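Local coordinates for protein carbohydrate binding family 6 (Clostridium thermocellum, PDB 5A8C) that probably removes alpha-L-arabinofuranosyl residues from arabinose-containing polysaccharides as a family 43 glycoside hydrolase, at residues A[64-72]-A[98-106]. Residues are numbered along the deposited sequence; the frame is centred on the assembly and turned at random. Where two conformers were deposited one is given.
Sequences STYNIPDIT and ASVSWAPSI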
ATOM      1  N   SER A  64     -18.518  -8.418  -9.627  1.00  9.24           N
ATOM      2  CA  SER A  64     -17.628  -9.579  -9.691  1.00 10.13           C
ATOM      3  C   SER A  64     -16.160  -9.165  -9.812  1.00  9.49           C
ATOM      4  O   SER A  64     -15.319  -9.962 -10.194  1.00 12.17           O
ATOM      5  CB  SER A  64     -18.037 -10.489 -10.821  1.00 11.53           C
ATOM      6  OG  SER A  64     -17.924  -9.793 -12.046  1.00 12.71           O
ATOM      7  N   THR A  65     -15.855  -7.916  -9.491  1.00  8.53           N
ATOM      8  CA  THR A  65     -14.491  -7.440  -9.387  1.00  9.37           C
ATOM      9  C   THR A  65     -14.532  -6.183  -8.498  1.00  7.84           C
ATOM     10  O   THR A  65     -15.575  -5.790  -7.971  1.00  8.07           O
ATOM     11  CB  THR A  65     -13.856  -7.201 -10.773  1.00 11.02           C
ATOM     12  OG1 THR A  65     -12.460  -6.937 -10.566  1.00 15.44           O
ATOM     13  CG2 THR A  65     -14.485  -6.060 -11.446  1.00 12.01           C
ATOM     14  N   TYR A  66     -13.358  -5.608  -8.308  1.00  7.59           N
ATOM     15  CA  TYR A  66     -13.213  -4.415  -7.515  1.00  7.35           C
ATOM     16  C   TYR A  66     -14.109  -3.289  -8.012  1.00  7.58           C
ATOM     17  O   TYR A  66     -14.393  -3.192  -9.212  1.00  8.53           O
ATOM     18  CB  TYR A  66     -11.753  -3.942  -7.527  1.00  7.62           C
ATOM     19  CG  TYR A  66     -10.780  -4.981  -7.037  1.00  7.36           C
ATOM     20  CD1 TYR A  66     -10.685  -5.284  -5.692  1.00  7.67           C
ATOM     21  CD2 TYR A  66      -9.976  -5.674  -7.912  1.00  8.69           C
ATOM     22  CE1 TYR A  66      -9.839  -6.269  -5.219  1.00  7.93           C
ATOM     23  CE2 TYR A  66      -9.104  -6.654  -7.461  1.00  9.28           C
ATOM     24  CZ  TYR A  66      -9.029  -6.919  -6.112  1.00  8.10           C
ATOM     25  OH  TYR A  66      -8.165  -7.840  -5.604  1.00  9.79           O
ATOM     26  N   ASN A  67     -14.478  -2.395  -7.098  1.00  6.82           N
ATOM     27  CA  ASN A  67     -15.085  -1.118  -7.453  1.00  7.05           C
ATOM     28  C   ASN A  67     -14.484  -0.053  -6.543  1.00  6.50           C
ATOM     29  O   ASN A  67     -15.055   0.263  -5.500  1.00  7.30           O
ATOM     30  CB  ASN A  67     -16.604  -1.174  -7.346  1.00  7.62           C
ATOM     31  CG  ASN A  67     -17.239   0.089  -7.788  1.00  8.64           C
ATOM     32  OD1 ASN A  67     -16.589   1.008  -8.341  1.00  9.02           O
ATOM     33  ND2 ASN A  67     -18.539   0.195  -7.513  1.00  9.45           N
ATOM     34  N   ILE A  68     -13.277   0.382  -6.916  1.00  6.63           N
ATOM     35  CA  ILE A  68     -12.439   1.287  -6.117  1.00  6.67           C
ATOM     36  C   ILE A  68     -12.185   2.546  -6.986  1.00  6.64           C
ATOM     37  O   ILE A  68     -11.161   2.624  -7.694  1.00  6.81           O
ATOM     38  CB  ILE A  68     -11.115   0.636  -5.713  1.00  6.78           C
ATOM     39  CG1 ILE A  68     -11.343  -0.668  -4.920  1.00  6.95           C
ATOM     40  CG2 ILE A  68     -10.295   1.605  -4.885  1.00  6.99           C
ATOM     41  CD1 ILE A  68     -10.102  -1.552  -4.890  1.00  7.07           C
ATOM     42  N   PRO A  69     -13.094   3.526  -6.957  1.00  6.81           N
ATOM     43  CA  PRO A  69     -12.988   4.690  -7.821  1.00  7.41           C
ATOM     44  C   PRO A  69     -12.176   5.813  -7.216  1.00  6.96           C
ATOM     45  O   PRO A  69     -11.886   6.806  -7.875  1.00  7.82           O
ATOM     46  CB  PRO A  69     -14.444   5.084  -8.044  1.00  8.58           C
ATOM     47  CG  PRO A  69     -15.125   4.697  -6.766  1.00  8.98           C
ATOM     48  CD  PRO A  69     -14.448   3.411  -6.383  1.00  7.70           C
ATOM     49  N   ASP A  70     -11.947   5.714  -5.904  1.00  6.48           N
ATOM     50  CA  ASP A  70     -11.428   6.813  -5.111  1.00  6.68           C
ATOM     51  C   ASP A  70     -10.635   6.263  -3.900  1.00  6.13           C
ATOM     52  O   ASP A  70     -10.621   5.061  -3.669  1.00  6.30           O
ATOM     53  CB  ASP A  70     -12.552   7.825  -4.786  1.00  7.94           C
ATOM     54  CG  ASP A  70     -13.818   7.250  -4.225  1.00  9.25           C
ATOM     55  OD1 ASP A  70     -13.813   6.098  -3.790  1.00 10.09           O
ATOM     56  OD2 ASP A  70     -14.811   8.019  -4.168  1.00 12.19           O
ATOM     57  N   ILE A  71      -9.993   7.204  -3.204  1.00  6.61           N
ATOM     58  CA  ILE A  71      -9.104   6.926  -2.074  0.80  6.48           C
ATOM     59  C   ILE A  71      -9.672   7.630  -0.827  1.00  6.20           C
ATOM     60  O   ILE A  71      -9.838   8.843  -0.850  1.00  7.61           O
ATOM     61  CB  ILE A  71      -7.702   7.436  -2.365  0.80  6.83           C
ATOM     62  CG1 ILE A  71      -7.099   6.770  -3.546  0.80  7.84           C
ATOM     63  CG2 ILE A  71      -6.816   7.351  -1.125  0.80  6.73           C
ATOM     64  CD1 ILE A  71      -6.960   5.334  -3.394  0.80  8.73           C
ATOM     65  N   THR A  72      -9.820   6.869   0.248  1.00  6.35           N
ATOM     66  CA  THR A  72     -10.274   7.369   1.544  1.00  6.90           C
ATOM     67  C   THR A  72      -9.089   7.768   2.381  1.00  6.72           C
ATOM     68  O   THR A  72      -8.059   7.096   2.336  1.00  7.50           O
ATOM     69  CB  THR A  72     -11.041   6.212   2.278  1.00  8.32           C
ATOM     70  OG1 THR A  72     -12.114   5.769   1.479  1.00 10.20           O
ATOM     71  CG2 THR A  72     -11.484   6.623   3.654  1.00  8.59           C
ATOM     72  N   ALA A  98      -7.215   8.324 -15.982  1.00  8.23           N
ATOM     73  CA  ALA A  98      -7.493   7.122 -15.185  1.00  8.05           C
ATOM     74  C   ALA A  98      -8.953   7.066 -14.780  1.00  7.91           C
ATOM     75  O   ALA A  98      -9.635   8.068 -14.696  1.00  9.60           O
ATOM     76  CB  ALA A  98      -6.593   7.106 -13.948  1.00  8.00           C
ATOM     77  N   SER A  99      -9.393   5.844 -14.510  1.00  8.26           N
ATOM     78  CA  SER A  99     -10.757   5.521 -14.148  0.60  8.84           C
ATOM     79  C   SER A  99     -10.899   5.009 -12.715  1.00  7.45           C
ATOM     80  O   SER A  99     -11.997   5.117 -12.131  1.00  8.35           O
ATOM     81  CB  SER A  99     -11.322   4.467 -15.133  0.60  9.89           C
ATOM     82  OG  SER A  99     -11.293   4.987 -16.452  0.60 13.17           O
ATOM     83  N   VAL A 100      -9.867   4.391 -12.174  1.00  6.94           N
ATOM     84  CA  VAL A 100      -9.917   3.749 -10.856  1.00  6.83           C
ATOM     85  C   VAL A 100      -8.648   4.125 -10.096  1.00  6.80           C
ATOM     86  O   VAL A 100      -7.643   4.511 -10.714  1.00  6.89           O
ATOM     87  CB  VAL A 100     -10.147   2.228 -10.956  1.00  6.79           C
ATOM     88  CG1 VAL A 100     -11.337   1.894 -11.799  1.00  7.62           C
ATOM     89  CG2 VAL A 100      -8.912   1.528 -11.465  1.00  7.04           C
ATOM     90  N   SER A 101      -8.658   3.885  -8.790  1.00  6.34           N
ATOM     91  CA  SER A 101      -7.523   4.264  -7.958  1.00  6.06           C
ATOM     92  C   SER A 101      -7.235   3.214  -6.907  1.00  5.67           C
ATOM     93  O   SER A 101      -7.629   3.341  -5.772  1.00  7.51           O
ATOM     94  CB  SER A 101      -7.758   5.621  -7.312  1.00  6.98           C
ATOM     95  OG  SER A 101      -8.875   5.654  -6.479  1.00  7.65           O
ATOM     96  N   TRP A 102      -6.534   2.139  -7.294  1.00  5.80           N
ATOM     97  CA  TRP A 102      -6.317   1.010  -6.420  1.00  6.12           C
ATOM     98  C   TRP A 102      -5.032   1.167  -5.625  1.00  5.57           C
ATOM     99  O   TRP A 102      -3.965   1.437  -6.217  1.00  5.89           O
ATOM    100  CB  TRP A 102      -6.204  -0.290  -7.263  1.00  5.92           C
ATOM    101  CG  TRP A 102      -7.404  -0.652  -8.050  1.00  6.10           C
ATOM    102  CD1 TRP A 102      -8.574   0.017  -8.180  1.00  6.21           C
ATOM    103  CD2 TRP A 102      -7.536  -1.839  -8.833  1.00  6.50           C
ATOM    104  NE1 TRP A 102      -9.452  -0.694  -8.995  1.00  6.58           N
ATOM    105  CE2 TRP A 102      -8.795  -1.827  -9.423  1.00  6.93           C
ATOM    106  CE3 TRP A 102      -6.650  -2.910  -9.124  1.00  7.26           C
ATOM    107  CZ2 TRP A 102      -9.227  -2.830 -10.289  1.00  7.40           C
ATOM    108  CZ3 TRP A 102      -7.098  -3.878  -9.985  1.00  8.00           C
ATOM    109  CH2 TRP A 102      -8.339  -3.843 -10.556  1.00  8.01           C
ATOM    110  N   ALA A 103      -5.074   0.871  -4.329  1.00  5.40           N
ATOM    111  CA  ALA A 103      -3.897   0.591  -3.503  1.00  5.08           C
ATOM    112  C   ALA A 103      -2.908   1.750  -3.465  1.00  5.17           C
ATOM    113  O   ALA A 103      -1.839   1.717  -4.075  1.00  5.59           O
ATOM    114  CB  ALA A 103      -3.219  -0.716  -3.905  1.00  6.22           C
ATOM    115  N   PRO A 104      -3.267   2.817  -2.751  1.00  5.19           N
ATOM    116  CA  PRO A 104      -2.440   4.019  -2.760  1.00  5.82           C
ATOM    117  C   PRO A 104      -1.085   3.821  -2.108  1.00  5.55           C
ATOM    118  O   PRO A 104      -0.890   3.015  -1.195  1.00  6.17           O
ATOM    119  CB  PRO A 104      -3.305   5.024  -1.956  1.00  7.25           C
ATOM    120  CG  PRO A 104      -4.099   4.153  -1.023  1.00  7.79           C
ATOM    121  CD  PRO A 104      -4.411   2.928  -1.841  1.00  6.16           C
ATOM    122  N   SER A 105      -0.130   4.671  -2.516  1.00  5.52           N
ATOM    123  CA  SER A 105       1.150   4.844  -1.821  1.00  5.23           C
ATOM    124  C   SER A 105       1.309   6.332  -1.573  1.00  5.32           C
ATOM    125  O   SER A 105       1.138   7.127  -2.478  1.00  6.61           O
ATOM    126  CB  SER A 105       2.283   4.330  -2.679  1.00  5.90           C
ATOM    127  OG  SER A 105       3.546   4.506  -2.074  1.00  6.81           O
ATOM    128  N   ILE A 106       1.595   6.723  -0.317  1.00  5.62           N
ATOM    129  CA  ILE A 106       1.691   8.134   0.058  1.00  5.56           C
ATOM    130  C   ILE A 106       3.144   8.460   0.447  1.00  5.40           C
ATOM    131  O   ILE A 106       3.774   7.708   1.215  1.00  6.19           O
ATOM    132  CB  ILE A 106       0.715   8.442   1.224  1.00  6.38           C
ATOM    133  CG1 ILE A 106       0.717   9.932   1.580  1.00  7.15           C
ATOM    134  CG2 ILE A 106       0.941   7.563   2.441  1.00  6.75           C
ATOM    135  CD1 ILE A 106       0.145  10.847   0.551  1.00  8.24           C
TER
HETATM  136  O   HOH W   1     -12.324  -0.359  -9.544  1.00  7.49           O
HETATM  137  O   HOH W   2     -12.887   7.221 -10.444  1.00  8.91           O
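Trp102 reaches back along the 64-72 segment although its CB is directed away from it; with CG beside the backbone N (chi1 -62°), the indole is brought across Ile68 and Tyr66. Past CB and CG, Trp102 CD1 lies 3.6 Å from CB of Ile68, while CD1 of that isoleucine rests over the face of the five-membered ring. Trp102 NE1 donates to a water at 2.9 Å, and this same water takes the N-H of Ile68, linking the indole edge to the backbone. Further out, CE2 and CZ2 meet CB of Tyr66, and Trp102 CH2 at the far rim lies 3.6 Å from Tyr66 CD2. The phenol turns its edge to the six-membered ring in a T-shaped pair, planes at 58°. In this five-bladed beta-propeller the two segments lead into strands 70-76 and 104-109 of separate sheets, joining neighbouring blades. Tyr66 OH hydrogen-bonds a bound Tris molecule, probably from the crystallisation liquor, consistent with a pocket beside the aromatic pair. One direct backbone bond runs from Ser101 N to Ile68 O (3.0 Å, nearly straight at 174°). Deeper in, in one of its two conformers, Ile71 brings CD1 against the Pro104 ring; Ser101 O is buried without a hydrogen-bond partner.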